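Local coordinates for protein bifunctional pinoresinol-lariciresinol reductase 1 (Thuja plicata, PDB 1QYD) that reduces pinoresinol to lariciresinol and lariciresinol to secoisolariciresinol with NADPH as hydride donor, in plant lignan biosynthesis, at residues Asp210-Pro223 with Phe284-Tyr297. Residues are numbered along the deposited sequence; the frame is centred on the assembly and turned at random.
Sequences DPQTLNKTMYIRPP and FEIGPNAIEATKLY
Thr217 O accepts from Ile291 N at 2.7 Å, Tyr219 N donates to Ile291 O at 2.9 Å, and Ala293 N closes on Tyr219 O; these bonds, with strand axes 24° apart, establish parallel pairing of 217-219 with 290-292. Glu292, the N-cap of helix 293-296, can be followed outward. Its CB lies near Tyr219 O, and CG, anti to the backbone N (chi1 -162°), packs on Arg221 CB at 3.9 Å. The bend at chi2 (-76°) sets CD beside Arg221 N and turns the carboxylate back to the helix start. OE1 accepts from Arg221 N at 2.9 Å and from Thr294 N at 2.8 Å, both out of the carboxylate plane, and from Thr294 OG1 on its syn lone pair; OE2 takes a weak bond from Lys295 N. With the carboxylate gone, as in an alanine here, the amides of Arg221 and Thr294 would probably lose their shared acceptor. The extended Arg221 side chain carries its guanidinium to Phe284 O, which lies in the guanidinium plane and accepts from Arg221 NH1 (3.0 Å) and NH2, with Arg221 CZ 4.4 Å from the Phe284 ring centroid in an off-centre cation-pi contact. Strand 154-156 flanks 217-219 across from 290-292, completing the small parallel sheet that accompanies the five-stranded Rossmann-type sheet of this NmrA-family reductase.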
ATOM      1  N   ASP A 210       7.890  30.091 -13.211  1.00 27.79           N
ATOM      2  CA  ASP A 210       9.223  30.640 -13.054  1.00 26.36           C
ATOM      3  C   ASP A 210      10.346  29.805 -13.665  1.00 28.05           C
ATOM      4  O   ASP A 210      10.425  28.601 -13.425  1.00 28.66           O
ATOM      5  CB  ASP A 210       9.475  30.848 -11.573  1.00 25.72           C
ATOM      6  CG  ASP A 210      10.142  32.193 -11.366  1.00 27.85           C
ATOM      7  OD1 ASP A 210      11.339  32.207 -11.103  1.00 22.34           O
ATOM      8  OD2 ASP A 210       9.469  33.220 -11.489  1.00 32.94           O
ATOM      9  N   PRO A 211      11.233  30.389 -14.483  1.00 27.72           N
ATOM     10  CA  PRO A 211      12.398  29.727 -15.062  1.00 28.35           C
ATOM     11  C   PRO A 211      13.359  29.118 -14.068  1.00 28.80           C
ATOM     12  O   PRO A 211      13.964  28.074 -14.313  1.00 32.61           O
ATOM     13  CB  PRO A 211      13.053  30.785 -15.921  1.00 27.26           C
ATOM     14  CG  PRO A 211      12.526  32.075 -15.352  1.00 31.99           C
ATOM     15  CD  PRO A 211      11.080  31.712 -15.072  1.00 29.95           C
ATOM     16  N   GLN A 212      13.441  29.827 -12.944  1.00 26.99           N
ATOM     17  CA  GLN A 212      14.234  29.457 -11.792  1.00 21.64           C
ATOM     18  C   GLN A 212      13.756  28.213 -11.056  1.00 21.32           C
ATOM     19  O   GLN A 212      14.594  27.522 -10.489  1.00 20.78           O
ATOM     20  CB  GLN A 212      14.253  30.587 -10.778  1.00 25.33           C
ATOM     21  CG  GLN A 212      14.783  31.910 -11.296  1.00 27.04           C
ATOM     22  CD  GLN A 212      15.618  32.625 -10.244  1.00 30.51           C
ATOM     23  OE1 GLN A 212      15.284  33.722  -9.783  1.00 33.57           O
ATOM     24  NE2 GLN A 212      16.734  31.997  -9.851  1.00 31.39           N
ATOM     25  N   THR A 213      12.446  27.901 -10.983  1.00 19.39           N
ATOM     26  CA  THR A 213      12.007  26.727 -10.240  1.00 18.74           C
ATOM     27  C   THR A 213      11.894  25.470 -11.086  1.00 20.77           C
ATOM     28  O   THR A 213      11.391  24.418 -10.671  1.00 18.90           O
ATOM     29  CB  THR A 213      10.665  27.046  -9.532  1.00 15.43           C
ATOM     30  OG1 THR A 213       9.676  27.383 -10.476  1.00 18.31           O
ATOM     31  CG2 THR A 213      10.836  28.221  -8.620  1.00 16.23           C
ATOM     32  N   LEU A 214      12.489  25.617 -12.272  1.00 23.33           N
ATOM     33  CA  LEU A 214      12.537  24.594 -13.301  1.00 29.00           C
ATOM     34  C   LEU A 214      13.461  23.429 -12.971  1.00 33.02           C
ATOM     35  O   LEU A 214      14.696  23.552 -12.980  1.00 40.09           O
ATOM     36  CB  LEU A 214      12.989  25.243 -14.584  1.00 30.11           C
ATOM     37  CG  LEU A 214      12.230  25.048 -15.876  1.00 30.13           C
ATOM     38  CD1 LEU A 214      12.893  26.008 -16.855  1.00 28.31           C
ATOM     39  CD2 LEU A 214      12.195  23.582 -16.328  1.00 19.99           C
ATOM     40  N   ASN A 215      12.819  22.284 -12.710  1.00 27.99           N
ATOM     41  CA  ASN A 215      13.441  21.016 -12.331  1.00 27.82           C
ATOM     42  C   ASN A 215      14.104  20.997 -10.956  1.00 28.94           C
ATOM     43  O   ASN A 215      14.635  19.982 -10.498  1.00 32.93           O
ATOM     44  CB  ASN A 215      14.473  20.572 -13.405  1.00 27.30           C
ATOM     45  CG  ASN A 215      13.869  20.177 -14.760  1.00 24.79           C
ATOM     46  OD1 ASN A 215      12.851  19.498 -14.887  1.00 18.47           O
ATOM     47  ND2 ASN A 215      14.507  20.576 -15.851  1.00 26.90           N
ATOM     48  N   LYS A 216      13.987  22.141 -10.276  1.00 28.72           N
ATOM     49  CA  LYS A 216      14.455  22.400  -8.931  1.00 23.43           C
ATOM     50  C   LYS A 216      13.408  22.097  -7.851  1.00 23.20           C
ATOM     51  O   LYS A 216      12.190  22.146  -8.089  1.00 18.97           O
ATOM     52  CB  LYS A 216      14.865  23.860  -8.839  1.00 18.25           C
ATOM     53  CG  LYS A 216      16.201  24.257  -9.451  1.00 23.95           C
ATOM     54  CD  LYS A 216      16.508  25.684  -9.007  1.00 23.60           C
ATOM     55  CE  LYS A 216      17.944  26.154  -9.263  1.00 30.16           C
ATOM     56  NZ  LYS A 216      18.152  27.561  -8.949  1.00 18.67           N
ATOM     57  N   THR A 217      13.907  21.769  -6.633  1.00 26.28           N
ATOM     58  CA  THR A 217      13.050  21.543  -5.457  1.00 20.52           C
ATOM     59  C   THR A 217      12.833  22.904  -4.805  1.00 23.23           C
ATOM     60  O   THR A 217      13.780  23.679  -4.666  1.00 25.12           O
ATOM     61  CB  THR A 217      13.696  20.565  -4.429  1.00 15.57           C
ATOM     62  OG1 THR A 217      13.949  19.324  -5.119  1.00 11.95           O
ATOM     63  CG2 THR A 217      12.786  20.277  -3.239  1.00  7.40           C
ATOM     64  N   MET A 218      11.582  23.250  -4.464  1.00 22.34           N
ATOM     65  CA  MET A 218      11.272  24.539  -3.873  1.00 16.12           C
ATOM     66  C   MET A 218      10.948  24.335  -2.422  1.00 12.49           C
ATOM     67  O   MET A 218       9.900  23.786  -2.101  1.00 20.39           O
ATOM     68  CB  MET A 218      10.072  25.194  -4.551  1.00 14.29           C
ATOM     69  CG  MET A 218       9.913  26.582  -3.976  1.00  8.15           C
ATOM     70  SD  MET A 218       8.291  27.277  -4.299  1.00 14.91           S
ATOM     71  CE  MET A 218       8.931  28.699  -5.068  1.00  2.00           C
ATOM     72  N   TYR A 219      11.864  24.745  -1.550  1.00 14.29           N
ATOM     73  CA  TYR A 219      11.686  24.673  -0.103  1.00  9.72           C
ATOM     74  C   TYR A 219      11.016  25.951   0.398  1.00  9.42           C
ATOM     75  O   TYR A 219      11.300  27.049  -0.078  1.00 12.36           O
ATOM     76  CB  TYR A 219      13.036  24.518   0.594  1.00  2.00           C
ATOM     77  CG  TYR A 219      13.811  23.234   0.301  1.00  5.42           C
ATOM     78  CD1 TYR A 219      13.344  22.013   0.775  1.00  7.27           C
ATOM     79  CD2 TYR A 219      15.000  23.264  -0.433  1.00  7.37           C
ATOM     80  CE1 TYR A 219      14.062  20.839   0.516  1.00  9.95           C
ATOM     81  CE2 TYR A 219      15.716  22.097  -0.694  1.00  2.00           C
ATOM     82  CZ  TYR A 219      15.245  20.890  -0.218  1.00  3.82           C
ATOM     83  OH  TYR A 219      15.952  19.727  -0.458  1.00  9.90           O
ATOM     84  N   ILE A 220      10.040  25.875   1.297  1.00 11.77           N
ATOM     85  CA  ILE A 220       9.512  27.085   1.906  1.00  4.76           C
ATOM     86  C   ILE A 220      10.135  26.930   3.292  1.00  9.23           C
ATOM     87  O   ILE A 220       9.957  25.920   4.000  1.00  3.15           O
ATOM     88  CB  ILE A 220       7.986  27.069   1.976  1.00  2.00           C
ATOM     89  CG1 ILE A 220       7.313  26.691   0.660  1.00  2.00           C
ATOM     90  CG2 ILE A 220       7.592  28.488   2.343  1.00  7.96           C
ATOM     91  CD1 ILE A 220       5.795  26.920   0.546  1.00  2.00           C
ATOM     92  N   ARG A 221      11.002  27.922   3.577  1.00  7.90           N
ATOM     93  CA  ARG A 221      11.781  27.958   4.816  1.00  6.16           C
ATOM     94  C   ARG A 221      11.681  29.318   5.449  1.00  3.83           C
ATOM     95  O   ARG A 221      12.728  29.957   5.578  1.00  4.95           O
ATOM     96  CB  ARG A 221      13.275  27.646   4.541  1.00  4.21           C
ATOM     97  CG  ARG A 221      13.598  26.184   4.656  1.00  2.00           C
ATOM     98  CD  ARG A 221      15.062  25.889   4.485  1.00  2.00           C
ATOM     99  NE  ARG A 221      15.246  24.466   4.751  1.00  4.01           N
ATOM    100  CZ  ARG A 221      16.418  23.829   4.622  1.00  5.14           C
ATOM    101  NH1 ARG A 221      17.552  24.423   4.230  1.00  2.00           N
ATOM    102  NH2 ARG A 221      16.451  22.549   4.942  1.00  7.53           N
ATOM    103  N   PRO A 222      10.502  29.862   5.830  1.00  6.75           N
ATOM    104  CA  PRO A 222      10.307  31.293   6.025  1.00  4.38           C
ATOM    105  C   PRO A 222      11.105  31.588   7.257  1.00 12.88           C
ATOM    106  O   PRO A 222      10.978  30.869   8.247  1.00 14.12           O
ATOM    107  CB  PRO A 222       8.873  31.516   6.242  1.00  2.00           C
ATOM    108  CG  PRO A 222       8.270  30.217   5.815  1.00  2.00           C
ATOM    109  CD  PRO A 222       9.292  29.160   6.208  1.00  2.00           C
ATOM    110  N   PRO A 223      12.023  32.556   7.165  1.00 16.83           N
ATOM    111  CA  PRO A 223      13.081  32.767   8.160  1.00 19.06           C
ATOM    112  C   PRO A 223      12.568  32.745   9.613  1.00 21.48           C
ATOM    113  O   PRO A 223      13.008  31.943  10.448  1.00 18.10           O
ATOM    114  CB  PRO A 223      13.667  34.085   7.719  1.00 20.70           C
ATOM    115  CG  PRO A 223      13.376  34.176   6.224  1.00 21.77           C
ATOM    116  CD  PRO A 223      11.994  33.608   6.141  1.00 13.62           C
ATOM    117  N   PHE A 284      19.751  20.332   6.837  1.00 28.68           N
ATOM    118  CA  PHE A 284      20.493  20.187   5.589  1.00 27.91           C
ATOM    119  C   PHE A 284      20.503  21.451   4.752  1.00 31.26           C
ATOM    120  O   PHE A 284      19.726  22.403   4.866  1.00 33.11           O
ATOM    121  CB  PHE A 284      19.917  19.021   4.727  1.00 26.41           C
ATOM    122  CG  PHE A 284      18.454  19.221   4.393  1.00 19.36           C
ATOM    123  CD1 PHE A 284      17.499  18.661   5.225  1.00 19.92           C
ATOM    124  CD2 PHE A 284      18.084  20.025   3.319  1.00 15.54           C
ATOM    125  CE1 PHE A 284      16.155  18.921   4.984  1.00 28.15           C
ATOM    126  CE2 PHE A 284      16.748  20.279   3.084  1.00 20.62           C
ATOM    127  CZ  PHE A 284      15.773  19.732   3.914  1.00 24.53           C
ATOM    128  N   GLU A 285      21.398  21.266   3.798  1.00 32.41           N
ATOM    129  CA  GLU A 285      21.769  22.219   2.787  1.00 33.02           C
ATOM    130  C   GLU A 285      20.704  22.468   1.775  1.00 32.10           C
ATOM    131  O   GLU A 285      19.869  21.592   1.552  1.00 37.08           O
ATOM    132  CB  GLU A 285      23.032  21.710   2.083  1.00 41.61           C
ATOM    133  CG  GLU A 285      23.217  20.173   1.936  1.00 42.10           C
ATOM    134  CD  GLU A 285      22.212  19.393   1.089  1.00 46.96           C
ATOM    135  OE1 GLU A 285      21.954  18.222   1.388  1.00 42.71           O
ATOM    136  OE2 GLU A 285      21.701  19.949   0.114  1.00 54.81           O
ATOM    137  N   ILE A 286      20.677  23.642   1.158  1.00 30.07           N
ATOM    138  CA  ILE A 286      19.776  23.741   0.033  1.00 30.52           C
ATOM    139  C   ILE A 286      20.737  23.477  -1.103  1.00 35.63           C
ATOM    140  O   ILE A 286      20.732  22.342  -1.601  1.00 39.23           O
ATOM    141  CB  ILE A 286      19.068  25.148  -0.041  1.00 22.62           C
ATOM    142  CG1 ILE A 286      17.930  25.062   0.963  1.00 15.24           C
ATOM    143  CG2 ILE A 286      18.458  25.506  -1.409  1.00 21.32           C
ATOM    144  CD1 ILE A 286      17.039  26.290   1.082  1.00 15.10           C
ATOM    145  N   GLY A 287      21.602  24.453  -1.452  1.00 37.51           N
ATOM    146  CA  GLY A 287      22.539  24.346  -2.568  1.00 37.64           C
ATOM    147  C   GLY A 287      21.877  23.956  -3.892  1.00 35.66           C
ATOM    148  O   GLY A 287      20.674  24.128  -4.065  1.00 36.66           O
ATOM    149  N   PRO A 288      22.595  23.297  -4.802  1.00 37.87           N
ATOM    150  CA  PRO A 288      22.476  23.419  -6.276  1.00 38.93           C
ATOM    151  C   PRO A 288      21.204  23.107  -7.119  1.00 39.89           C
ATOM    152  O   PRO A 288      20.910  23.872  -8.047  1.00 39.56           O
ATOM    153  CB  PRO A 288      23.650  22.608  -6.769  1.00 36.55           C
ATOM    154  CG  PRO A 288      24.435  22.248  -5.544  1.00 39.87           C
ATOM    155  CD  PRO A 288      23.427  22.164  -4.437  1.00 36.00           C
ATOM    156  N   ASN A 289      20.477  21.985  -6.864  1.00 40.35           N
ATOM    157  CA  ASN A 289      19.243  21.544  -7.539  1.00 40.52           C
ATOM    158  C   ASN A 289      18.029  21.804  -6.630  1.00 37.58           C
ATOM    159  O   ASN A 289      17.219  20.920  -6.315  1.00 37.59           O
ATOM    160  CB  ASN A 289      19.318  20.012  -7.888  1.00 47.81           C
ATOM    161  CG  ASN A 289      19.806  19.550  -9.281  1.00 56.25           C
ATOM    162  OD1 ASN A 289      19.011  19.294 -10.194  1.00 56.19           O
ATOM    163  ND2 ASN A 289      21.110  19.357  -9.509  1.00 62.50           N
ATOM    164  N   ALA A 290      17.902  23.078  -6.228  1.00 31.11           N
ATOM    165  CA  ALA A 290      16.891  23.549  -5.299  1.00 22.35           C
ATOM    166  C   ALA A 290      16.855  25.054  -5.120  1.00 20.02           C
ATOM    167  O   ALA A 290      17.786  25.725  -5.543  1.00 14.98           O
ATOM    168  CB  ALA A 290      17.116  22.961  -3.923  1.00 27.39           C
ATOM    169  N   ILE A 291      15.750  25.592  -4.562  1.00 18.49           N
ATOM    170  CA  ILE A 291      15.585  26.998  -4.186  1.00 18.05           C
ATOM    171  C   ILE A 291      14.770  27.154  -2.890  1.00 20.50           C
ATOM    172  O   ILE A 291      14.324  26.168  -2.300  1.00 20.66           O
ATOM    173  CB  ILE A 291      14.839  27.922  -5.239  1.00 20.68           C
ATOM    174  CG1 ILE A 291      13.531  27.342  -5.723  1.00 20.67           C
ATOM    175  CG2 ILE A 291      15.794  28.230  -6.335  1.00 19.34           C
ATOM    176  CD1 ILE A 291      13.533  26.128  -6.627  1.00 22.46           C
ATOM    177  N   GLU A 292      14.597  28.399  -2.406  1.00 20.67           N
ATOM    178  CA  GLU A 292      13.771  28.718  -1.249  1.00 21.29           C
ATOM    179  C   GLU A 292      12.622  29.621  -1.724  1.00 22.83           C
ATOM    180  O   GLU A 292      12.848  30.649  -2.366  1.00 27.56           O
ATOM    181  CB  GLU A 292      14.612  29.447  -0.203  1.00 20.13           C
ATOM    182  CG  GLU A 292      14.074  29.497   1.234  1.00 15.67           C
ATOM    183  CD  GLU A 292      12.931  30.454   1.571  1.00 18.25           C
ATOM    184  OE1 GLU A 292      11.781  30.011   1.672  1.00 18.92           O
ATOM    185  OE2 GLU A 292      13.206  31.635   1.763  1.00  6.92           O
ATOM    186  N   ALA A 293      11.376  29.292  -1.374  1.00 15.60           N
ATOM    187  CA  ALA A 293      10.218  30.032  -1.812  1.00 12.63           C
ATOM    188  C   ALA A 293      10.125  31.477  -1.409  1.00 12.16           C
ATOM    189  O   ALA A 293       9.655  32.296  -2.190  1.00 10.75           O
ATOM    190  CB  ALA A 293       8.985  29.348  -1.320  1.00 13.52           C
ATOM    191  N   THR A 294      10.623  31.795  -0.212  1.00 19.27           N
ATOM    192  CA  THR A 294      10.555  33.143   0.366  1.00 20.59           C
ATOM    193  C   THR A 294      11.623  34.094  -0.130  1.00 21.85           C
ATOM    194  O   THR A 294      11.344  35.289  -0.223  1.00 26.04           O
ATOM    195  CB  THR A 294      10.612  33.019   1.879  1.00 19.70           C
ATOM    196  OG1 THR A 294       9.552  32.116   2.164  1.00 15.10           O
ATOM    197  CG2 THR A 294      10.492  34.316   2.656  1.00 26.38           C
ATOM    198  N   LYS A 295      12.828  33.598  -0.461  1.00 23.77           N
ATOM    199  CA  LYS A 295      13.879  34.389  -1.099  1.00 23.40           C
ATOM    200  C   LYS A 295      13.400  34.922  -2.452  1.00 23.99           C
ATOM    201  O   LYS A 295      13.449  36.127  -2.720  1.00 24.54           O
ATOM    202  CB  LYS A 295      15.147  33.553  -1.358  1.00 30.98           C
ATOM    203  CG  LYS A 295      16.230  33.411  -0.285  1.00 31.51           C
ATOM    204  CD  LYS A 295      17.275  32.390  -0.771  1.00 37.12           C
ATOM    205  CE  LYS A 295      18.375  32.178   0.288  1.00 41.69           C
ATOM    206  NZ  LYS A 295      19.409  31.221  -0.094  1.00 42.90           N
ATOM    207  N   LEU A 296      12.916  33.990  -3.294  1.00 24.20           N
ATOM    208  CA  LEU A 296      12.379  34.249  -4.632  1.00 21.71           C
ATOM    209  C   LEU A 296      11.221  35.231  -4.677  1.00 20.45           C
ATOM    210  O   LEU A 296      11.180  36.145  -5.510  1.00 16.33           O
ATOM    211  CB  LEU A 296      11.881  32.970  -5.265  1.00 24.95           C
ATOM    212  CG  LEU A 296      12.825  31.894  -5.714  1.00 27.34           C
ATOM    213  CD1 LEU A 296      12.118  30.548  -5.635  1.00 24.69           C
ATOM    214  CD2 LEU A 296      13.327  32.242  -7.096  1.00 23.83           C
ATOM    215  N   TYR A 297      10.254  35.040  -3.773  1.00 18.66           N
ATOM    216  CA  TYR A 297       9.100  35.906  -3.805  1.00 21.44           C
ATOM    217  C   TYR A 297       9.125  36.681  -2.509  1.00 20.13           C
ATOM    218  O   TYR A 297       8.422  36.344  -1.554  1.00 20.45           O
ATOM    219  CB  TYR A 297       7.836  35.038  -3.967  1.00 21.01           C
ATOM    220  CG  TYR A 297       8.034  34.035  -5.078  1.00 23.05           C
ATOM    221  CD1 TYR A 297       8.231  34.438  -6.404  1.00 24.33           C
ATOM    222  CD2 TYR A 297       8.166  32.699  -4.735  1.00 26.70           C
ATOM    223  CE1 TYR A 297       8.582  33.490  -7.374  1.00 23.61           C
ATOM    224  CE2 TYR A 297       8.514  31.760  -5.700  1.00 22.57           C
ATOM    225  CZ  TYR A 297       8.723  32.146  -7.012  1.00 22.93           C
ATOM    226  OH  TYR A 297       9.057  31.181  -7.947  1.00 23.37           O
TER